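Local coordinates for protein diaminopimelate decarboxylase (Methanocaldococcus jannaschii, PDB 1TWI) that catalyses the pyridoxal-phosphate-dependent decarboxylation of meso-diaminopimelate to L-lysine, the last step of lysine biosynthesis, and works as a homodimer, at residues A[32-38]-A[402-408]; A[337-342]-A[377-383]. One frame throughout, in Å; residues are numbered along the deposited sequence.

In the fold
Both contacts lie in the mixed beta-sheet that this fold-type III decarboxylase carries beside its pyridoxal-binding TIM barrel, and their centres are 15 Å apart. Contact 1 pairs strand 32-36, which precedes the first strand of the parallel barrel sheet, 62-67, with strand 402-407 near the C-terminus, so it closes a long loop in which contact 2 is nested. Contact 2 pairs strands 339-341 and 378-382; strand 402-407 is the next strand along the chain after 378-382. Although the contacts do not touch, with nearest atoms about 7 Å apart, strand 300-311 joins them by pairing with both 32-36 and 378-382. The sheet is thus assembled from both ends of the chain, with substrate-binding residues near each contact.

Contact 1: residues A[32-38]-A[402-408]; sequences LYVMSEE and RMVLTSK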
ATOM      1  N   LEU A  32      15.072  -0.006   9.455  1.00 11.01           N
ATOM      2  CA  LEU A  32      14.595  -0.001  10.845  1.00 10.46           C
ATOM      3  C   LEU A  32      13.756   1.242  11.207  1.00 11.42           C
ATOM      4  O   LEU A  32      14.201   2.357  10.974  1.00 10.45           O
ATOM      5  CB  LEU A  32      15.824  -0.001  11.802  1.00 11.12           C
ATOM      6  CG  LEU A  32      15.620  -0.054  13.315  1.00 11.83           C
ATOM      7  CD1 LEU A  32      15.187  -1.478  13.647  1.00 11.66           C
ATOM      8  CD2 LEU A  32      16.929   0.237  14.090  1.00  9.84           C
ATOM      9  N   TYR A  33      12.594   1.051  11.821  1.00 11.79           N
ATOM     10  CA  TYR A  33      11.794   2.179  12.310  1.00 10.67           C
ATOM     11  C   TYR A  33      12.263   2.430  13.737  1.00 11.79           C
ATOM     12  O   TYR A  33      12.452   1.467  14.523  1.00 13.57           O
ATOM     13  CB  TYR A  33      10.307   1.821  12.398  1.00 10.21           C
ATOM     14  CG  TYR A  33       9.525   2.095  11.121  1.00 12.54           C
ATOM     15  CD1 TYR A  33       9.015   3.368  10.858  1.00 13.52           C
ATOM     16  CD2 TYR A  33       9.269   1.094  10.201  1.00 13.26           C
ATOM     17  CE1 TYR A  33       8.265   3.630   9.727  1.00 12.87           C
ATOM     18  CE2 TYR A  33       8.509   1.356   9.023  1.00 11.59           C
ATOM     19  CZ  TYR A  33       8.019   2.638   8.816  1.00 12.83           C
ATOM     20  OH  TYR A  33       7.252   2.977   7.714  1.00 11.30           O
ATOM     21  N   VAL A  34      12.461   3.698  14.096  1.00 10.32           N
ATOM     22  CA  VAL A  34      12.833   4.026  15.482  1.00  9.70           C
ATOM     23  C   VAL A  34      11.693   4.985  15.943  1.00  9.80           C
ATOM     24  O   VAL A  34      11.426   6.035  15.313  1.00 11.24           O
ATOM     25  CB  VAL A  34      14.208   4.766  15.542  1.00  9.87           C
ATOM     26  CG1 VAL A  34      14.593   5.151  17.035  1.00  9.81           C
ATOM     27  CG2 VAL A  34      15.307   3.849  14.927  1.00  8.37           C
ATOM     28  N   MET A  35      11.051   4.659  17.045  1.00  9.88           N
ATOM     29  CA  MET A  35       9.983   5.488  17.552  1.00  9.57           C
ATOM     30  C   MET A  35      10.486   6.085  18.834  1.00  8.70           C
ATOM     31  O   MET A  35      10.912   5.330  19.718  1.00  8.80           O
ATOM     32  CB  MET A  35       8.733   4.631  17.848  1.00 12.03           C
ATOM     33  CG  MET A  35       8.056   4.108  16.544  1.00 13.63           C
ATOM     34  SD  MET A  35       7.366   5.486  15.491  1.00 14.16           S
ATOM     35  CE  MET A  35       6.017   6.026  16.440  1.00 12.33           C
ATOM     36  N   SER A  36      10.411   7.415  18.963  1.00  8.93           N
ATOM     37  CA  SER A  36      10.873   8.108  20.200  1.00  9.88           C
ATOM     38  C   SER A  36       9.720   8.184  21.208  1.00 11.96           C
ATOM     39  O   SER A  36       8.682   8.855  20.974  1.00 11.15           O
ATOM     40  CB  SER A  36      11.345   9.550  19.884  1.00  9.43           C
ATOM     41  OG  SER A  36      11.538  10.273  21.099  1.00 11.01           O
ATOM     42  N   GLU A  37       9.889   7.501  22.337  1.00 11.36           N
ATOM     43  CA  GLU A  37       8.856   7.514  23.352  1.00 10.70           C
ATOM     44  C   GLU A  37       8.687   8.927  23.891  1.00 11.42           C
ATOM     45  O   GLU A  37       7.566   9.383  24.096  1.00 11.49           O
ATOM     46  CB  GLU A  37       9.236   6.574  24.502  1.00 12.13           C
ATOM     47  CG  GLU A  37       8.254   6.626  25.685  1.00 14.15           C
ATOM     48  CD  GLU A  37       8.664   5.602  26.727  1.00 18.15           C
ATOM     49  OE1 GLU A  37       8.140   4.480  26.703  1.00 19.12           O
ATOM     50  OE2 GLU A  37       9.553   5.884  27.541  1.00 20.40           O
ATOM     51  N   GLU A  38       9.789   9.632  24.140  1.00 10.76           N
ATOM     52  CA  GLU A  38       9.652  11.007  24.664  1.00 12.54           C
ATOM     53  C   GLU A  38       8.967  11.937  23.632  1.00 11.45           C
ATOM     54  O   GLU A  38       8.198  12.817  24.003  1.00 12.09           O
ATOM     55  CB  GLU A  38      11.052  11.557  25.045  1.00 14.70           C
ATOM     56  CG  GLU A  38      11.099  13.004  25.577  1.00 19.35           C
ATOM     57  CD  GLU A  38      10.362  13.234  26.910  1.00 23.68           C
ATOM     58  OE1 GLU A  38      10.101  12.271  27.680  1.00 23.02           O
ATOM     59  OE2 GLU A  38      10.060  14.421  27.188  1.00 26.89           O
ATOM     60  N   ARG A 402      11.723  -4.333  11.215  1.00 11.64           N
ATOM     61  CA  ARG A 402      11.765  -4.270  12.671  1.00 13.57           C
ATOM     62  C   ARG A 402      11.489  -2.831  13.065  1.00 11.95           C
ATOM     63  O   ARG A 402      11.667  -1.942  12.247  1.00  8.77           O
ATOM     64  CB  ARG A 402      13.169  -4.578  13.171  1.00 13.78           C
ATOM     65  CG  ARG A 402      13.371  -6.013  13.570  1.00 19.53           C
ATOM     66  CD  ARG A 402      14.811  -6.262  13.994  1.00 18.72           C
ATOM     67  NE  ARG A 402      14.903  -7.490  14.768  1.00 18.29           N
ATOM     68  CZ  ARG A 402      16.021  -7.891  15.366  1.00 24.38           C
ATOM     69  NH1 ARG A 402      17.160  -7.155  15.244  1.00 18.70           N
ATOM     70  NH2 ARG A 402      15.985  -8.979  16.146  1.00 22.03           N
ATOM     71  N   MET A 403      11.073  -2.630  14.321  1.00 12.12           N
ATOM     72  CA  MET A 403      10.869  -1.301  14.889  1.00 13.54           C
ATOM     73  C   MET A 403      11.352  -1.353  16.339  1.00 13.39           C
ATOM     74  O   MET A 403      11.072  -2.340  17.037  1.00 11.88           O
ATOM     75  CB  MET A 403       9.395  -0.889  14.979  1.00 11.34           C
ATOM     76  CG  MET A 403       8.637  -1.054  13.660  1.00 17.92           C
ATOM     77  SD  MET A 403       7.230   0.161  13.562  1.00 25.84           S
ATOM     78  CE  MET A 403       6.183  -0.429  15.042  1.00 18.80           C
ATOM     79  N   VAL A 404      12.017  -0.282  16.797  1.00 11.36           N
ATOM     80  CA  VAL A 404      12.452  -0.203  18.180  1.00 10.23           C
ATOM     81  C   VAL A 404      11.862   1.084  18.767  1.00 11.70           C
ATOM     82  O   VAL A 404      11.469   2.016  18.010  1.00 11.50           O
ATOM     83  CB  VAL A 404      13.999  -0.147  18.344  1.00 11.32           C
ATOM     84  CG1 VAL A 404      14.628  -1.488  17.950  1.00 11.78           C
ATOM     85  CG2 VAL A 404      14.622   0.974  17.464  1.00  7.98           C
ATOM     86  N   LEU A 405      11.770   1.104  20.101  1.00  9.21           N
ATOM     87  CA  LEU A 405      11.286   2.240  20.868  1.00  9.79           C
ATOM     88  C   LEU A 405      12.490   2.750  21.682  1.00 11.12           C
ATOM     89  O   LEU A 405      13.142   1.954  22.389  1.00 12.15           O
ATOM     90  CB  LEU A 405      10.171   1.831  21.849  1.00  8.74           C
ATOM     91  CG  LEU A 405       9.594   3.006  22.678  1.00  9.27           C
ATOM     92  CD1 LEU A 405       8.615   3.882  21.887  1.00  8.72           C
ATOM     93  CD2 LEU A 405       8.924   2.444  23.897  1.00  8.34           C
ATOM     94  N   THR A 406      12.833   4.039  21.529  1.00 10.22           N
ATOM     95  CA  THR A 406      13.934   4.619  22.291  1.00 11.45           C
ATOM     96  C   THR A 406      13.226   5.305  23.431  1.00 11.36           C
ATOM     97  O   THR A 406      12.282   6.072  23.225  1.00 11.20           O
ATOM     98  CB  THR A 406      14.776   5.653  21.475  1.00 12.24           C
ATOM     99  OG1 THR A 406      13.895   6.596  20.859  1.00 11.88           O
ATOM    100  CG2 THR A 406      15.635   4.952  20.433  1.00 10.91           C
ATOM    101  N   SER A 407      13.732   5.053  24.628  1.00 11.53           N
ATOM    102  CA  SER A 407      13.117   5.491  25.866  1.00 13.38           C
ATOM    103  C   SER A 407      14.211   5.799  26.894  1.00 14.59           C
ATOM    104  O   SER A 407      15.364   5.367  26.737  1.00 13.12           O
ATOM    105  CB  SER A 407      12.247   4.320  26.360  1.00 16.09           C
ATOM    106  OG  SER A 407      11.904   4.412  27.736  1.00 19.79           O
ATOM    107  N   LYS A 408      13.878   6.575  27.911  1.00 15.00           N
ATOM    108  CA  LYS A 408      14.870   6.840  28.944  1.00 17.43           C
ATOM    109  C   LYS A 408      15.279   5.487  29.568  1.00 18.53           C
ATOM    110  O   LYS A 408      16.408   5.317  30.054  1.00 18.23           O
ATOM    111  CB  LYS A 408      14.263   7.747  30.025  1.00 18.44           C
ATOM    112  CG  LYS A 408      14.266   9.185  29.619  1.00 21.71           C
ATOM    113  CD  LYS A 408      13.391  10.013  30.536  1.00 27.40           C
ATOM    114  CE  LYS A 408      13.563  11.515  30.266  1.00 30.49           C
ATOM    115  NZ  LYS A 408      13.609  11.782  28.801  1.00 33.95           N
TER
HETATM  116  O   HOH W   1      11.307   7.903  27.675  1.00 21.35           O
HETATM  117  O   HOH W   2      12.431   8.505  24.773  1.00 16.35           O
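Strands 32-36 and 402-407 form a parallel beta pair in the mixed sheet beside the barrel, joining an N-terminal strand to one near the C-terminus. The axes approach to 4.7 Å with 24° between their directions, and matched residues run from Tyr33 beside Met403 to Ser36 beside Thr406. The ladder alternates as parallel pairing requires: Val404 N donates to Tyr33 O, and Val404 O accepts from Met35 N (2.8 Å). On one face, Met403 lies alongside Tyr33, its CG 3.6 Å from Tyr33 CB, and its SD sits 4.5 Å from the Tyr33 ring centroid, 37° off the normal, an oblique Met-aromatic contact. The phenol reaches on to Asp326 O through its hydroxyl. On the other face, Val34 and Val404 lie side by side through their CG2 methyls, while Val34 CG1 meets Thr406 CG2 at 3.6 Å, the two side chains crossing at about a right angle. Helix 21-28 covers this face through Leu24 and Phe28.

Where strand 32-36 gives way to helix 37-58, Ser36 is the N-cap, its OG capping Gln39 N and also bonding to Asp17, and Thr406 O takes the first helical N-H, Glu37 N, at 2.9 Å; a water links the same oxygen to Glu38 N. The extended Glu37 side chain, its CG trans to the main-chain nitrogen, carries the carboxylate to Ser407, whose OG donates to OE2 over 2.8 Å from 45° above the carboxylate plane. OE2 also receives a water held by Lys408 N, whereas the bond from OE1 to His432 of the second subunit ties the C-terminal end of this strand pair to the dimer partner. Three hydrogen bonds therefore hold this buried carboxylate, and together with the nearby helix start they would be expected to stabilise its anionic form.

Contact 2: residues A[337-342]-A[377-383]; sequences HHIINC and DVLAIFD
His338 and Phe382 meet as a T-shaped pair at one end of an antiparallel ladder. The imidazole edge points ND1 at the phenyl face, 3.8 Å above its centre, with the ring planes at 83°. Ile340 comes to the same phenyl ring from its edge, CD1 lying 3.8 Å from CE1 of Phe382. Its CG1 sits between the backbone N and carbonyl carbon, which also brings CG1 near Ala380 CB. Cys342 SG closes this row against Ala380 CB and Val378 CG1, and Phe14 of strand 13-16 packs on it. The ND1 of His338 is buried against the ring and has no polar partner in the model.

Strands 339-341 and 378-382 run at 157° to one another. Ile340 and Ala380 are the hydrogen-bonded pair, exchanging N-H and C=O in both directions; Ile339 with Ile381 and Asn341 with Leu379 are non-hydrogen-bonded pairs on the other face. There the two isoleucines lie side by side, CG1 to CG1 at 4.0 Å. This antiparallel pairing is not a hairpin, because strands 348-354 and 363-371 intervene in the chain; it adds 339-341 to the sheet beyond 378-382, which pairs on its other side with strand 300-311. Past Phe382, His337 ND1 donates to Phe382 O at 2.9 Å, almost along the carbonyl direction and in the imidazole plane, which fixes the ring's rotation near the substrate-binding Arg329.

Against the close-packed row of Ile340, Ala380, Cys342 and Phe382, the two ends are looser and hydrated. Asn341 ND2 gives a straight bond (173°) to OD2 of the partly exposed Asp377, 3.0 Å away, and the same OD2 forms a salt bridge with Lys345. One water joins Asn341 OD1 to Val378 N; at the opposite end another spans His338 N and Asp383 OD2, the carboxylate oxygen salt-bridged to Lys257.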
ATOM      1  N   HIS A 337       9.305  13.990   2.740  1.00 13.47           N
ATOM      2  CA  HIS A 337       9.870  13.674   4.049  1.00 13.27           C
ATOM      3  C   HIS A 337      11.323  14.175   4.016  1.00 13.95           C
ATOM      4  O   HIS A 337      11.984  14.024   3.018  1.00 13.41           O
ATOM      5  CB  HIS A 337       9.922  12.175   4.372  1.00 13.88           C
ATOM      6  CG  HIS A 337       8.573  11.563   4.591  1.00 13.84           C
ATOM      7  ND1 HIS A 337       8.078  11.261   5.847  1.00 13.67           N
ATOM      8  CD2 HIS A 337       7.611  11.212   3.706  1.00 12.89           C
ATOM      9  CE1 HIS A 337       6.863  10.745   5.719  1.00 14.32           C
ATOM     10  NE2 HIS A 337       6.557  10.708   4.428  1.00 15.60           N
ATOM     11  N   HIS A 338      11.770  14.802   5.094  1.00 12.45           N
ATOM     12  CA  HIS A 338      13.145  15.276   5.240  1.00 13.28           C
ATOM     13  C   HIS A 338      14.054  14.014   5.374  1.00 13.58           C
ATOM     14  O   HIS A 338      13.698  13.042   6.016  1.00 13.65           O
ATOM     15  CB  HIS A 338      13.226  16.124   6.510  1.00 15.61           C
ATOM     16  CG  HIS A 338      14.545  16.789   6.682  1.00 18.59           C
ATOM     17  ND1 HIS A 338      15.268  16.718   7.860  1.00 21.20           N
ATOM     18  CD2 HIS A 338      15.298  17.508   5.814  1.00 19.04           C
ATOM     19  CE1 HIS A 338      16.411  17.376   7.714  1.00 16.41           C
ATOM     20  NE2 HIS A 338      16.457  17.857   6.479  1.00 20.41           N
ATOM     21  N   ILE A 339      15.213  14.040   4.746  1.00 14.27           N
ATOM     22  CA  ILE A 339      16.118  12.904   4.762  1.00 13.23           C
ATOM     23  C   ILE A 339      17.539  13.419   5.001  1.00 13.30           C
ATOM     24  O   ILE A 339      17.921  14.418   4.408  1.00 13.26           O
ATOM     25  CB  ILE A 339      16.092  12.172   3.381  1.00 12.88           C
ATOM     26  CG1 ILE A 339      14.682  11.595   3.126  1.00 13.34           C
ATOM     27  CG2 ILE A 339      17.145  11.015   3.313  1.00 13.56           C
ATOM     28  CD1 ILE A 339      14.455  11.143   1.660  1.00 14.17           C
ATOM     29  N   ILE A 340      18.312  12.737   5.850  1.00 13.10           N
ATOM     30  CA  ILE A 340      19.705  13.106   6.109  1.00 13.07           C
ATOM     31  C   ILE A 340      20.605  11.858   6.163  1.00 13.90           C
ATOM     32  O   ILE A 340      20.147  10.705   6.270  1.00 14.17           O
ATOM     33  CB  ILE A 340      19.902  13.768   7.500  1.00 12.52           C
ATOM     34  CG1 ILE A 340      19.605  12.725   8.594  1.00 12.93           C
ATOM     35  CG2 ILE A 340      18.957  15.033   7.681  1.00 12.73           C
ATOM     36  CD1 ILE A 340      19.774  13.307  10.026  1.00 13.77           C
ATOM     37  N   ASN A 341      21.905  12.113   6.097  1.00 13.25           N
ATOM     38  CA  ASN A 341      22.882  11.063   6.272  1.00 13.67           C
ATOM     39  C   ASN A 341      23.034  11.088   7.794  1.00 13.59           C
ATOM     40  O   ASN A 341      23.075  12.162   8.397  1.00 11.15           O
ATOM     41  CB  ASN A 341      24.219  11.465   5.651  1.00 13.89           C
ATOM     42  CG  ASN A 341      25.186  10.295   5.542  1.00 11.67           C
ATOM     43  OD1 ASN A 341      25.242   9.422   6.437  1.00 14.17           O
ATOM     44  ND2 ASN A 341      25.960  10.274   4.458  1.00 10.99           N
ATOM     45  N   CYS A 342      23.093   9.933   8.434  1.00 13.01           N
ATOM     46  CA  CYS A 342      23.307   9.918   9.885  1.00 13.81           C
ATOM     47  C   CYS A 342      24.717  10.337  10.270  1.00 14.66           C
ATOM     48  O   CYS A 342      24.978  10.541  11.442  1.00 15.20           O
ATOM     49  CB  CYS A 342      23.072   8.512  10.457  1.00 14.52           C
ATOM     50  SG  CYS A 342      21.264   8.142  10.527  1.00 16.56           S
ATOM     51  N   ASP A 377      26.713   3.855   4.600  1.00 13.16           N
ATOM     52  CA  ASP A 377      26.171   4.919   5.440  1.00 13.48           C
ATOM     53  C   ASP A 377      24.708   4.540   5.698  1.00 12.67           C
ATOM     54  O   ASP A 377      24.126   3.729   4.980  1.00 11.31           O
ATOM     55  CB  ASP A 377      26.192   6.265   4.685  1.00 14.80           C
ATOM     56  CG  ASP A 377      27.567   6.933   4.712  1.00 15.98           C
ATOM     57  OD1 ASP A 377      28.424   6.463   5.504  1.00 18.11           O
ATOM     58  OD2 ASP A 377      27.758   7.938   3.968  1.00 16.90           O
ATOM     59  N   VAL A 378      24.144   5.154   6.722  1.00 11.56           N
ATOM     60  CA  VAL A 378      22.752   4.934   7.117  1.00 12.42           C
ATOM     61  C   VAL A 378      22.037   6.274   6.910  1.00 13.15           C
ATOM     62  O   VAL A 378      22.529   7.309   7.400  1.00 11.34           O
ATOM     63  CB  VAL A 378      22.690   4.553   8.603  1.00 13.21           C
ATOM     64  CG1 VAL A 378      21.195   4.398   9.060  1.00 13.88           C
ATOM     65  CG2 VAL A 378      23.483   3.182   8.841  1.00  9.90           C
ATOM     66  N   LEU A 379      20.932   6.272   6.158  1.00 12.11           N
ATOM     67  CA  LEU A 379      20.185   7.493   5.977  1.00 12.44           C
ATOM     68  C   LEU A 379      18.971   7.419   6.919  1.00 14.00           C
ATOM     69  O   LEU A 379      18.472   6.314   7.188  1.00 14.16           O
ATOM     70  CB  LEU A 379      19.654   7.636   4.540  1.00 12.84           C
ATOM     71  CG  LEU A 379      20.643   7.529   3.381  1.00 13.20           C
ATOM     72  CD1 LEU A 379      19.901   7.913   2.103  1.00 13.32           C
ATOM     73  CD2 LEU A 379      21.828   8.527   3.605  1.00 13.40           C
ATOM     74  N   ALA A 380      18.515   8.570   7.432  1.00 12.78           N
ATOM     75  CA  ALA A 380      17.323   8.615   8.264  1.00 12.11           C
ATOM     76  C   ALA A 380      16.231   9.409   7.506  1.00 12.95           C
ATOM     77  O   ALA A 380      16.454  10.570   7.032  1.00 11.91           O
ATOM     78  CB  ALA A 380      17.632   9.302   9.609  1.00 12.79           C
ATOM     79  N   ILE A 381      15.050   8.810   7.408  1.00 12.87           N
ATOM     80  CA  ILE A 381      13.927   9.470   6.750  1.00 10.99           C
ATOM     81  C   ILE A 381      13.060   9.886   7.914  1.00 11.70           C
ATOM     82  O   ILE A 381      12.565   9.050   8.701  1.00 10.09           O
ATOM     83  CB  ILE A 381      13.178   8.460   5.836  1.00 13.64           C
ATOM     84  CG1 ILE A 381      14.146   7.957   4.737  1.00 13.72           C
ATOM     85  CG2 ILE A 381      11.932   9.149   5.163  1.00 12.32           C
ATOM     86  CD1 ILE A 381      13.662   6.527   4.113  1.00 15.06           C
ATOM     87  N   PHE A 382      12.850  11.192   8.028  1.00 10.96           N
ATOM     88  CA  PHE A 382      12.072  11.750   9.133  1.00 10.64           C
ATOM     89  C   PHE A 382      10.559  11.653   9.045  1.00 10.30           C
ATOM     90  O   PHE A 382       9.992  11.566   7.972  1.00 11.64           O
ATOM     91  CB  PHE A 382      12.335  13.256   9.276  1.00 11.04           C
ATOM     92  CG  PHE A 382      13.639  13.607   9.966  1.00 13.84           C
ATOM     93  CD1 PHE A 382      14.796  12.846   9.735  1.00 12.62           C
ATOM     94  CD2 PHE A 382      13.716  14.731  10.774  1.00 13.05           C
ATOM     95  CE1 PHE A 382      16.019  13.230  10.304  1.00 14.13           C
ATOM     96  CE2 PHE A 382      14.941  15.146  11.364  1.00 11.62           C
ATOM     97  CZ  PHE A 382      16.085  14.388  11.119  1.00 13.71           C
ATOM     98  N   ASP A 383       9.939  11.703  10.221  1.00 10.31           N
ATOM     99  CA  ASP A 383       8.505  11.869  10.354  1.00  9.17           C
ATOM    100  C   ASP A 383       7.705  10.723   9.722  1.00 10.57           C
ATOM    101  O   ASP A 383       6.789  10.941   8.940  1.00 10.20           O
ATOM    102  CB  ASP A 383       8.160  13.216   9.705  1.00 10.04           C
ATOM    103  CG  ASP A 383       8.909  14.384  10.360  1.00 13.38           C
ATOM    104  OD1 ASP A 383       8.941  14.419  11.615  1.00 12.38           O
ATOM    105  OD2 ASP A 383       9.469  15.258   9.653  1.00 13.23           O
TER
HETATM  106  O   HOH W   3       9.824  15.464   7.007  1.00 12.93           O
HETATM  107  O   HOH W   4      25.706   7.234   8.026  1.00 13.09           O